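Local coordinates for protein importin-95 (PDB 4XRI) that probably binds a small GTPase and, as an importin-beta nuclear transport receptor built of HEAT repeats, carries proteins into the nucleus, at residues S296-E301 with Y322-V327; T372-V377 with K410-I415; Q379-N384 with V397-A402. The protein carries 2 engineered substitutions. All coordinates share one frame; numbering follows the deposited sequence.

Contact 1: S296-E301 with Y322-V327; sequences STVCEE and YNFARV
Val298 and Cys299 meet Phe324 and Ala325 in a small, wholly apolar helix-to-helix contact, formed where the first turn of helix 324-340 comes up against the middle of helix 285-310. All four residues are buried, and the backbones run close, with the CA atoms of Cys299 and Ala325 6.4 Å apart. Val298 points at the other helix. Its CG1, placed opposite the backbone N by a chi1 of 170°, touches CB of Phe324 at 3.8 Å and lies at the edge of the phenyl ring, near the ring plane; the two side chains cross at about a right angle. At the next residue, the sulfur of Cys299 rests against the methyl group of Ala325, SG to CB 4.1 Å. The small alanine lets the two backbones approach, while the phenyl ring of Phe324 swings off beside its own N-terminal loop, where CB of Tyr322 lies 3.5 Å above one ring face, toward the rim. Tyr261 and Met268 also pack on Phe324, and Leu364 and Tyr365 of helix 354-369 touch Cys299. Polar fixing comes from just outside the segments: the carboxylate of Glu302 accepts hydrogen bonds from the backbone N atoms of Phe324 and Ala325, tying the start of one helix to the other. No hydrogen bond links the two segments themselves, and only 126 Å² is buried between them. The chemistry implies cohesion by van der Waals contact and exclusion of water; the polar tie between the helices comes from Glu302.

Contact 2: T372-V377 with K410-I415; sequences TIIPPV and KVLEPI
A chi1 of -71° sets CG1 of Ile374 opposite its carbonyl carbon, and an extended chi2 of 169° carries CD1 straight on toward Val411 and Leu412, while CG2 branches off toward Ile415. With these two methyl groups the single isoleucine spans about one turn of helix 409-425. CD1 touches CG1 of Val411 at 3.6 Å and also meets CD2 of Leu412 at 3.9 Å. The Leu412 side chain sets off alongside the interface, and its far end comes in to the isoleucine. On the other branch, CG2 of Ile374 meets CD1 of Ile415, again at 3.6 Å. The backbones stay well apart, 8.5 Å between the CA atoms of Ile374 and Leu412, so branched aliphatic chains fill the gap and no hydrogen bond crosses it. Ile374 and Leu412 are buried, whereas Val411 and Ile415 are partly exposed. Ser371 also touches Val411, and Phe400 of helix 390-402 packs on Ile415. Apolar packing between the start of helix 374-384 and the first turns of helix 409-425, two helices on, is consistent with the stacked helices of a HEAT-repeat solenoid.

Contact 3: Q379-N384 with V397-A402; sequences QFVEHN and VSAFGA
Val381 is the main bump here: its CG2 methyl reaches helix 390-402 at Ala399 and Phe400. With chi1 at 173°, CG2 lies opposite the carbonyl carbon and faces the backbone of that helix, 4.1 Å from the N of Phe400 and 4.3 Å from CB of Ala399. The hollow that takes it is edged by the alanine methyl and by CB of Phe400. The phenyl ring of Phe400 leaves the helix to the side, rather than head-on, and Val381 CG2 meets it obliquely. In return, the methyl of Ala399 is a shallow bump that sits beside the Phe380 ring as well as against Val381; its CB comes 4.4 Å from CD2 of Phe380, also obliquely. The small Ala399 beside Val381 lets the helices come close: the local axes approach to 9.1 Å, and the CA atoms of Val381 and Phe400 are 6.7 Å apart. The segments run nearly antiparallel, at 152° between their directions. At the end of helix 374-384, Asn384 folds back over the Phe380 ring, its ND2 lying 3.1 Å above one face toward the rim, and gives a weak hydrogen bond to the carbonyl O of Phe380. Together the two helices form an antiparallel hairpin. Leu337 of helix 324-340 touches both Phe380 and Ala399, Leu362 of helix 354-369 also packs on Ala399, and Ile445 of helix 432-449 meets Phe400, so the hairpin lies between earlier and later helices of the solenoid.

All three contacts lie on the same side of the chain's centre, in neighbouring helices of the solenoid. Contacts 2 and 3 are closest, their centres about 11 Å apart: both use helix 374-384, and contact 3 is nested within the loop that contact 2 closes. They join directly, with CG2 of Ile415 3.8 Å from CE2 of Phe400. Contact 1 precedes both along the chain. Its centre is about 19 Å from that of contact 2, yet Arg326 NE approaches Thr372 OG1 to 4.1 Å, a packing touch. Contacts 1 and 3 do not touch, with nearest atoms about 11 Å apart.

Contact 1: S296-E301 with Y322-V327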
loop_
_atom_site.group_PDB
_atom_site.type_symbol
_atom_site.label_atom_id
_atom_site.label_comp_id
_atom_site.label_asym_id
_atom_site.label_seq_id
_atom_site.Cartn_x
_atom_site.Cartn_y
_atom_site.Cartn_z
ATOM N N SER A 296 17.611 -9.860 1.721
ATOM C CA SER A 296 16.496 -9.082 1.205
ATOM C C SER A 296 16.440 -7.737 1.924
ATOM O O SER A 296 16.191 -6.699 1.309
ATOM C CB SER A 296 15.178 -9.843 1.372
ATOM O OG SER A 296 15.111 -10.943 0.481
ATOM N N THR A 297 16.700 -7.765 3.229
ATOM C CA THR A 297 16.707 -6.550 4.036
ATOM C C THR A 297 17.860 -5.634 3.634
ATOM O O THR A 297 17.684 -4.420 3.518
ATOM C CB THR A 297 16.812 -6.864 5.542
ATOM O OG1 THR A 297 15.719 -7.701 5.937
ATOM C CG2 THR A 297 16.773 -5.579 6.357
ATOM N N VAL A 298 19.035 -6.222 3.429
ATOM C CA VAL A 298 20.204 -5.480 2.971
ATOM C C VAL A 298 19.920 -4.811 1.630
ATOM O O VAL A 298 20.205 -3.630 1.438
ATOM C CB VAL A 298 21.438 -6.395 2.831
ATOM C CG1 VAL A 298 22.565 -5.663 2.118
ATOM C CG2 VAL A 298 21.890 -6.888 4.190
ATOM N N CYS A 299 19.342 -5.577 0.711
ATOM C CA CYS A 299 19.039 -5.086 -0.626
ATOM C C CYS A 299 18.014 -3.959 -0.593
ATOM O O CYS A 299 18.178 -2.949 -1.275
ATOM C CB CYS A 299 18.543 -6.230 -1.512
ATOM S SG CYS A 299 19.858 -7.354 -2.049
ATOM N N GLU A 300 16.966 -4.131 0.207
ATOM C CA GLU A 300 15.939 -3.105 0.353
ATOM C C GLU A 300 16.531 -1.796 0.866
ATOM O O GLU A 300 16.247 -0.725 0.329
ATOM C CB GLU A 300 14.831 -3.585 1.290
ATOM C CG GLU A 300 13.882 -4.587 0.652
ATOM C CD GLU A 300 12.911 -5.195 1.646
ATOM O OE1 GLU A 300 13.111 -5.009 2.865
ATOM O OE2 GLU A 300 11.949 -5.861 1.207
ATOM N N GLU A 301 17.363 -1.894 1.899
ATOM C CA GLU A 301 18.044 -0.730 2.457
ATOM C C GLU A 301 18.906 -0.038 1.413
ATOM O O GLU A 301 18.850 1.183 1.256
ATOM C CB GLU A 301 18.912 -1.130 3.653
ATOM C CG GLU A 301 18.146 -1.294 4.947
ATOM C CD GLU A 301 17.559 0.012 5.445
ATOM O OE1 GLU A 301 18.316 1.001 5.562
ATOM O OE2 GLU A 301 16.340 0.050 5.707
ATOM N N TYR A 322 27.582 1.176 1.715
ATOM C CA TYR A 322 28.737 0.290 1.821
ATOM C C TYR A 322 28.800 -0.774 0.731
ATOM O O TYR A 322 29.735 -1.574 0.704
ATOM C CB TYR A 322 28.745 -0.393 3.188
ATOM C CG TYR A 322 28.704 0.564 4.354
ATOM C CD1 TYR A 322 29.607 1.615 4.447
ATOM C CD2 TYR A 322 27.760 0.419 5.363
ATOM C CE1 TYR A 322 29.572 2.495 5.514
ATOM C CE2 TYR A 322 27.717 1.290 6.432
ATOM C CZ TYR A 322 28.624 2.327 6.505
ATOM O OH TYR A 322 28.577 3.192 7.574
ATOM N N ASN A 323 27.809 -0.786 -0.155
ATOM C CA ASN A 323 27.765 -1.744 -1.259
ATOM C C ASN A 323 27.860 -3.203 -0.806
ATOM O O ASN A 323 28.563 -4.003 -1.424
ATOM C CB ASN A 323 28.890 -1.455 -2.258
ATOM C CG ASN A 323 28.376 -0.920 -3.579
ATOM O OD1 ASN A 323 27.298 -1.298 -4.038
ATOM N ND2 ASN A 323 29.144 -0.028 -4.195
ATOM N N PHE A 324 27.155 -3.538 0.271
ATOM C CA PHE A 324 27.179 -4.893 0.821
ATOM C C PHE A 324 26.771 -5.941 -0.206
ATOM O O PHE A 324 27.462 -6.943 -0.394
ATOM C CB PHE A 324 26.260 -4.993 2.040
ATOM C CG PHE A 324 26.805 -4.323 3.268
ATOM C CD1 PHE A 324 28.170 -4.194 3.459
ATOM C CD2 PHE A 324 25.949 -3.824 4.233
ATOM C CE1 PHE A 324 28.669 -3.577 4.590
ATOM C CE2 PHE A 324 26.441 -3.209 5.363
ATOM C CZ PHE A 324 27.802 -3.084 5.544
ATOM N N ALA A 325 25.641 -5.696 -0.863
ATOM C CA ALA A 325 25.093 -6.631 -1.841
ATOM C C ALA A 325 26.035 -6.836 -3.023
ATOM O O ALA A 325 26.235 -7.961 -3.479
ATOM C CB ALA A 325 23.740 -6.146 -2.327
ATOM N N ARG A 326 26.618 -5.741 -3.502
ATOM C CA ARG A 326 27.554 -5.785 -4.621
ATOM C C ARG A 326 28.755 -6.671 -4.299
ATOM O O ARG A 326 29.112 -7.564 -5.069
ATOM C CB ARG A 326 28.018 -4.370 -4.978
ATOM C CG ARG A 326 28.895 -4.289 -6.213
ATOM C CD ARG A 326 29.382 -2.867 -6.443
ATOM N NE ARG A 326 30.148 -2.741 -7.681
ATOM C CZ ARG A 326 31.440 -3.027 -7.794
ATOM N NH1 ARG A 326 32.118 -3.459 -6.740
ATOM N NH2 ARG A 326 32.054 -2.884 -8.960
ATOM N N VAL A 327 29.366 -6.416 -3.146
ATOM C CA VAL A 327 30.500 -7.199 -2.674
ATOM C C VAL A 327 30.137 -8.673 -2.489
ATOM O O VAL A 327 30.928 -9.562 -2.803
ATOM C CB VAL A 327 31.044 -6.632 -1.339
ATOM C CG1 VAL A 327 32.085 -7.567 -0.729
ATOM C CG2 VAL A 327 31.625 -5.241 -1.551
#

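Contact 2: T372-V377 with K410-I415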
loop_
_atom_site.group_PDB
_atom_site.type_symbol
_atom_site.label_atom_id
_atom_site.label_comp_id
_atom_site.label_asym_id
_atom_site.label_seq_id
_atom_site.Cartn_x
_atom_site.Cartn_y
_atom_site.Cartn_z
ATOM N N THR A 372 26.158 -6.154 -12.169
ATOM C CA THR A 372 27.057 -7.053 -11.450
ATOM C C THR A 372 26.448 -8.449 -11.286
ATOM O O THR A 372 27.164 -9.450 -11.219
ATOM C CB THR A 372 27.418 -6.480 -10.059
ATOM O OG1 THR A 372 27.967 -5.165 -10.213
ATOM C CG2 THR A 372 28.433 -7.364 -9.344
ATOM N N ILE A 373 25.121 -8.511 -11.242
ATOM C CA ILE A 373 24.415 -9.767 -11.002
ATOM C C ILE A 373 24.333 -10.650 -12.250
ATOM O O ILE A 373 24.037 -11.842 -12.160
ATOM C CB ILE A 373 22.982 -9.509 -10.490
ATOM C CG1 ILE A 373 22.456 -10.724 -9.725
ATOM C CG2 ILE A 373 22.054 -9.137 -11.643
ATOM C CD1 ILE A 373 21.098 -10.500 -9.102
ATOM N N ILE A 374 24.607 -10.069 -13.411
ATOM C CA ILE A 374 24.361 -10.752 -14.680
ATOM C C ILE A 374 25.249 -11.986 -14.949
ATOM O O ILE A 374 24.727 -13.033 -15.336
ATOM C CB ILE A 374 24.496 -9.765 -15.854
ATOM C CG1 ILE A 374 23.321 -8.789 -15.848
ATOM C CG2 ILE A 374 24.567 -10.504 -17.178
ATOM C CD1 ILE A 374 23.487 -7.628 -16.797
ATOM N N PRO A 375 26.581 -11.883 -14.744
ATOM C CA PRO A 375 27.382 -13.081 -15.045
ATOM C C PRO A 375 27.040 -14.342 -14.224
ATOM O O PRO A 375 26.998 -15.420 -14.815
ATOM C CB PRO A 375 28.817 -12.622 -14.752
ATOM C CG PRO A 375 28.789 -11.156 -14.947
ATOM C CD PRO A 375 27.441 -10.718 -14.454
ATOM N N PRO A 376 26.804 -14.227 -12.899
ATOM C CA PRO A 376 26.465 -15.484 -12.216
ATOM C C PRO A 376 25.089 -16.034 -12.592
ATOM O O PRO A 376 24.896 -17.250 -12.570
ATOM C CB PRO A 376 26.507 -15.099 -10.730
ATOM C CG PRO A 376 26.285 -13.635 -10.708
ATOM C CD PRO A 376 26.960 -13.118 -11.940
ATOM N N VAL A 377 24.150 -15.157 -12.929
ATOM C CA VAL A 377 22.812 -15.594 -13.310
ATOM C C VAL A 377 22.824 -16.230 -14.697
ATOM O O VAL A 377 22.234 -17.291 -14.908
ATOM C CB VAL A 377 21.807 -14.426 -13.284
ATOM C CG1 VAL A 377 20.466 -14.863 -13.851
ATOM C CG2 VAL A 377 21.641 -13.905 -11.865
ATOM N N LYS A 410 21.006 -1.175 -21.678
ATOM C CA LYS A 410 22.032 -1.372 -22.698
ATOM C C LYS A 410 22.776 -2.695 -22.540
ATOM O O LYS A 410 23.089 -3.363 -23.526
ATOM C CB LYS A 410 23.034 -0.218 -22.668
ATOM C CG LYS A 410 22.458 1.119 -23.113
ATOM C CD LYS A 410 23.512 2.214 -23.081
ATOM C CE LYS A 410 22.949 3.539 -23.572
ATOM N NZ LYS A 410 23.959 4.631 -23.519
ATOM N N VAL A 411 23.052 -3.075 -21.298
ATOM C CA VAL A 411 23.752 -4.325 -21.029
ATOM C C VAL A 411 22.845 -5.530 -21.278
ATOM O O VAL A 411 23.293 -6.570 -21.765
ATOM C CB VAL A 411 24.284 -4.377 -19.581
ATOM C CG1 VAL A 411 25.052 -5.668 -19.343
ATOM C CG2 VAL A 411 25.176 -3.179 -19.304
ATOM N N LEU A 412 21.565 -5.383 -20.955
ATOM C CA LEU A 412 20.620 -6.489 -21.073
ATOM C C LEU A 412 20.169 -6.747 -22.509
ATOM O O LEU A 412 19.853 -7.884 -22.863
ATOM C CB LEU A 412 19.394 -6.232 -20.200
ATOM C CG LEU A 412 19.570 -6.420 -18.697
ATOM C CD1 LEU A 412 18.304 -6.006 -17.971
ATOM C CD2 LEU A 412 19.926 -7.862 -18.374
ATOM N N GLU A 413 20.136 -5.692 -23.325
ATOM C CA GLU A 413 19.628 -5.776 -24.698
ATOM C C GLU A 413 20.197 -6.947 -25.510
ATOM O O GLU A 413 19.433 -7.703 -26.108
ATOM C CB GLU A 413 19.892 -4.465 -25.449
ATOM C CG GLU A 413 19.228 -3.251 -24.830
ATOM C CD GLU A 413 18.440 -2.427 -25.826
ATOM O OE1 GLU A 413 18.767 -2.464 -27.030
ATOM O OE2 GLU A 413 17.482 -1.749 -25.398
ATOM N N PRO A 414 21.537 -7.116 -25.536
ATOM C CA PRO A 414 22.023 -8.238 -26.348
ATOM C C PRO A 414 21.719 -9.601 -25.732
ATOM O O PRO A 414 21.632 -10.590 -26.459
ATOM C CB PRO A 414 23.535 -7.997 -26.403
ATOM C CG PRO A 414 23.837 -7.258 -25.155
ATOM C CD PRO A 414 22.656 -6.359 -24.941
ATOM N N ILE A 415 21.565 -9.651 -24.414
ATOM C CA ILE A 415 21.248 -10.901 -23.738
ATOM C C ILE A 415 19.787 -11.268 -23.966
ATOM O O ILE A 415 19.447 -12.441 -24.117
ATOM C CB ILE A 415 21.532 -10.813 -22.231
ATOM C CG1 ILE A 415 22.954 -10.302 -21.996
ATOM C CG2 ILE A 415 21.332 -12.167 -21.567
ATOM C CD1 ILE A 415 23.332 -10.205 -20.542
#

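Contact 3: Q379-N384 with V397-A402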
loop_
_atom_site.group_PDB
_atom_site.type_symbol
_atom_site.label_atom_id
_atom_site.label_comp_id
_atom_site.label_asym_id
_atom_site.label_seq_id
_atom_site.Cartn_x
_atom_site.Cartn_y
_atom_site.Cartn_z
ATOM N N GLN A 379 25.342 -17.594 -16.195
ATOM C CA GLN A 379 26.034 -18.871 -16.069
ATOM C C GLN A 379 25.059 -19.953 -15.622
ATOM O O GLN A 379 25.074 -21.071 -16.133
ATOM C CB GLN A 379 27.197 -18.776 -15.079
ATOM C CG GLN A 379 27.970 -20.074 -14.930
ATOM C CD GLN A 379 29.023 -20.013 -13.841
ATOM O OE1 GLN A 379 28.918 -19.227 -12.899
ATOM N NE2 GLN A 379 30.050 -20.847 -13.966
ATOM N N PHE A 380 24.206 -19.600 -14.667
ATOM C CA PHE A 380 23.219 -20.527 -14.124
ATOM C C PHE A 380 22.138 -20.874 -15.143
ATOM O O PHE A 380 21.728 -22.030 -15.254
ATOM C CB PHE A 380 22.581 -19.933 -12.867
ATOM C CG PHE A 380 21.524 -20.803 -12.249
ATOM C CD1 PHE A 380 21.866 -21.786 -11.337
ATOM C CD2 PHE A 380 20.187 -20.624 -12.562
ATOM C CE1 PHE A 380 20.898 -22.583 -10.758
ATOM C CE2 PHE A 380 19.214 -21.420 -11.989
ATOM C CZ PHE A 380 19.569 -22.400 -11.084
ATOM N N VAL A 381 21.676 -19.866 -15.877
ATOM C CA VAL A 381 20.610 -20.052 -16.857
ATOM C C VAL A 381 21.074 -20.928 -18.016
ATOM O O VAL A 381 20.339 -21.801 -18.476
ATOM C CB VAL A 381 20.101 -18.700 -17.408
ATOM C CG1 VAL A 381 19.110 -18.918 -18.545
ATOM C CG2 VAL A 381 19.461 -17.887 -16.301
ATOM N N GLU A 382 22.298 -20.699 -18.480
ATOM C CA GLU A 382 22.852 -21.495 -19.571
ATOM C C GLU A 382 23.035 -22.953 -19.156
ATOM O O GLU A 382 22.764 -23.868 -19.934
ATOM C CB GLU A 382 24.189 -20.916 -20.047
ATOM C CG GLU A 382 24.083 -19.565 -20.737
ATOM C CD GLU A 382 25.304 -19.244 -21.583
ATOM O OE1 GLU A 382 25.802 -20.155 -22.280
ATOM O OE2 GLU A 382 25.770 -18.085 -21.550
ATOM N N HIS A 383 23.484 -23.158 -17.923
ATOM C CA HIS A 383 23.722 -24.500 -17.397
ATOM C C HIS A 383 22.448 -25.328 -17.257
ATOM O O HIS A 383 22.483 -26.552 -17.384
ATOM C CB HIS A 383 24.410 -24.427 -16.028
ATOM C CG HIS A 383 25.838 -23.984 -16.083
ATOM N ND1 HIS A 383 26.643 -23.934 -14.964
ATOM C CD2 HIS A 383 26.609 -23.567 -17.117
ATOM C CE1 HIS A 383 27.845 -23.508 -15.306
ATOM N NE2 HIS A 383 27.850 -23.279 -16.608
ATOM N N ASN A 384 21.329 -24.663 -16.987
ATOM C CA ASN A 384 20.140 -25.359 -16.505
ATOM C C ASN A 384 18.893 -25.255 -17.375
ATOM O O ASN A 384 17.883 -25.895 -17.085
ATOM C CB ASN A 384 19.798 -24.848 -15.109
ATOM C CG ASN A 384 20.775 -25.333 -14.063
ATOM O OD1 ASN A 384 21.021 -26.530 -13.942
ATOM N ND2 ASN A 384 21.347 -24.405 -13.308
ATOM N N VAL A 397 14.613 -20.200 -16.096
ATOM C CA VAL A 397 13.768 -19.181 -16.711
ATOM C C VAL A 397 13.341 -18.141 -15.676
ATOM O O VAL A 397 13.264 -16.952 -15.982
ATOM C CB VAL A 397 12.514 -19.794 -17.385
ATOM C CG1 VAL A 397 12.925 -20.657 -18.568
ATOM C CG2 VAL A 397 11.697 -20.603 -16.397
ATOM N N SER A 398 13.080 -18.593 -14.452
ATOM C CA SER A 398 12.699 -17.699 -13.363
ATOM C C SER A 398 13.799 -16.684 -13.101
ATOM O O SER A 398 13.546 -15.479 -13.023
ATOM C CB SER A 398 12.403 -18.487 -12.084
ATOM O OG SER A 398 11.240 -19.281 -12.228
ATOM N N ALA A 399 15.022 -17.187 -12.969
ATOM C CA ALA A 399 16.186 -16.347 -12.721
ATOM C C ALA A 399 16.360 -15.297 -13.808
ATOM O O ALA A 399 16.633 -14.135 -13.520
ATOM C CB ALA A 399 17.439 -17.202 -12.615
ATOM N N PHE A 400 16.195 -15.725 -15.056
ATOM C CA PHE A 400 16.354 -14.854 -16.214
ATOM C C PHE A 400 15.397 -13.670 -16.144
ATOM O O PHE A 400 15.802 -12.514 -16.287
ATOM C CB PHE A 400 16.123 -15.638 -17.504
ATOM C CG PHE A 400 16.596 -14.926 -18.734
ATOM C CD1 PHE A 400 15.701 -14.533 -19.711
ATOM C CD2 PHE A 400 17.941 -14.656 -18.914
ATOM C CE1 PHE A 400 16.142 -13.884 -20.852
ATOM C CE2 PHE A 400 18.387 -14.007 -20.046
ATOM C CZ PHE A 400 17.486 -13.619 -21.019
ATOM N N GLY A 401 14.123 -13.965 -15.911
ATOM C CA GLY A 401 13.122 -12.928 -15.760
ATOM C C GLY A 401 13.368 -12.076 -14.530
ATOM O O GLY A 401 13.115 -10.873 -14.545
ATOM N N ALA A 402 13.878 -12.700 -13.472
ATOM C CA ALA A 402 14.061 -12.032 -12.182
ATOM C C ALA A 402 15.030 -10.848 -12.219
ATOM O O ALA A 402 14.881 -9.902 -11.445
ATOM C CB ALA A 402 14.527 -13.041 -11.139
#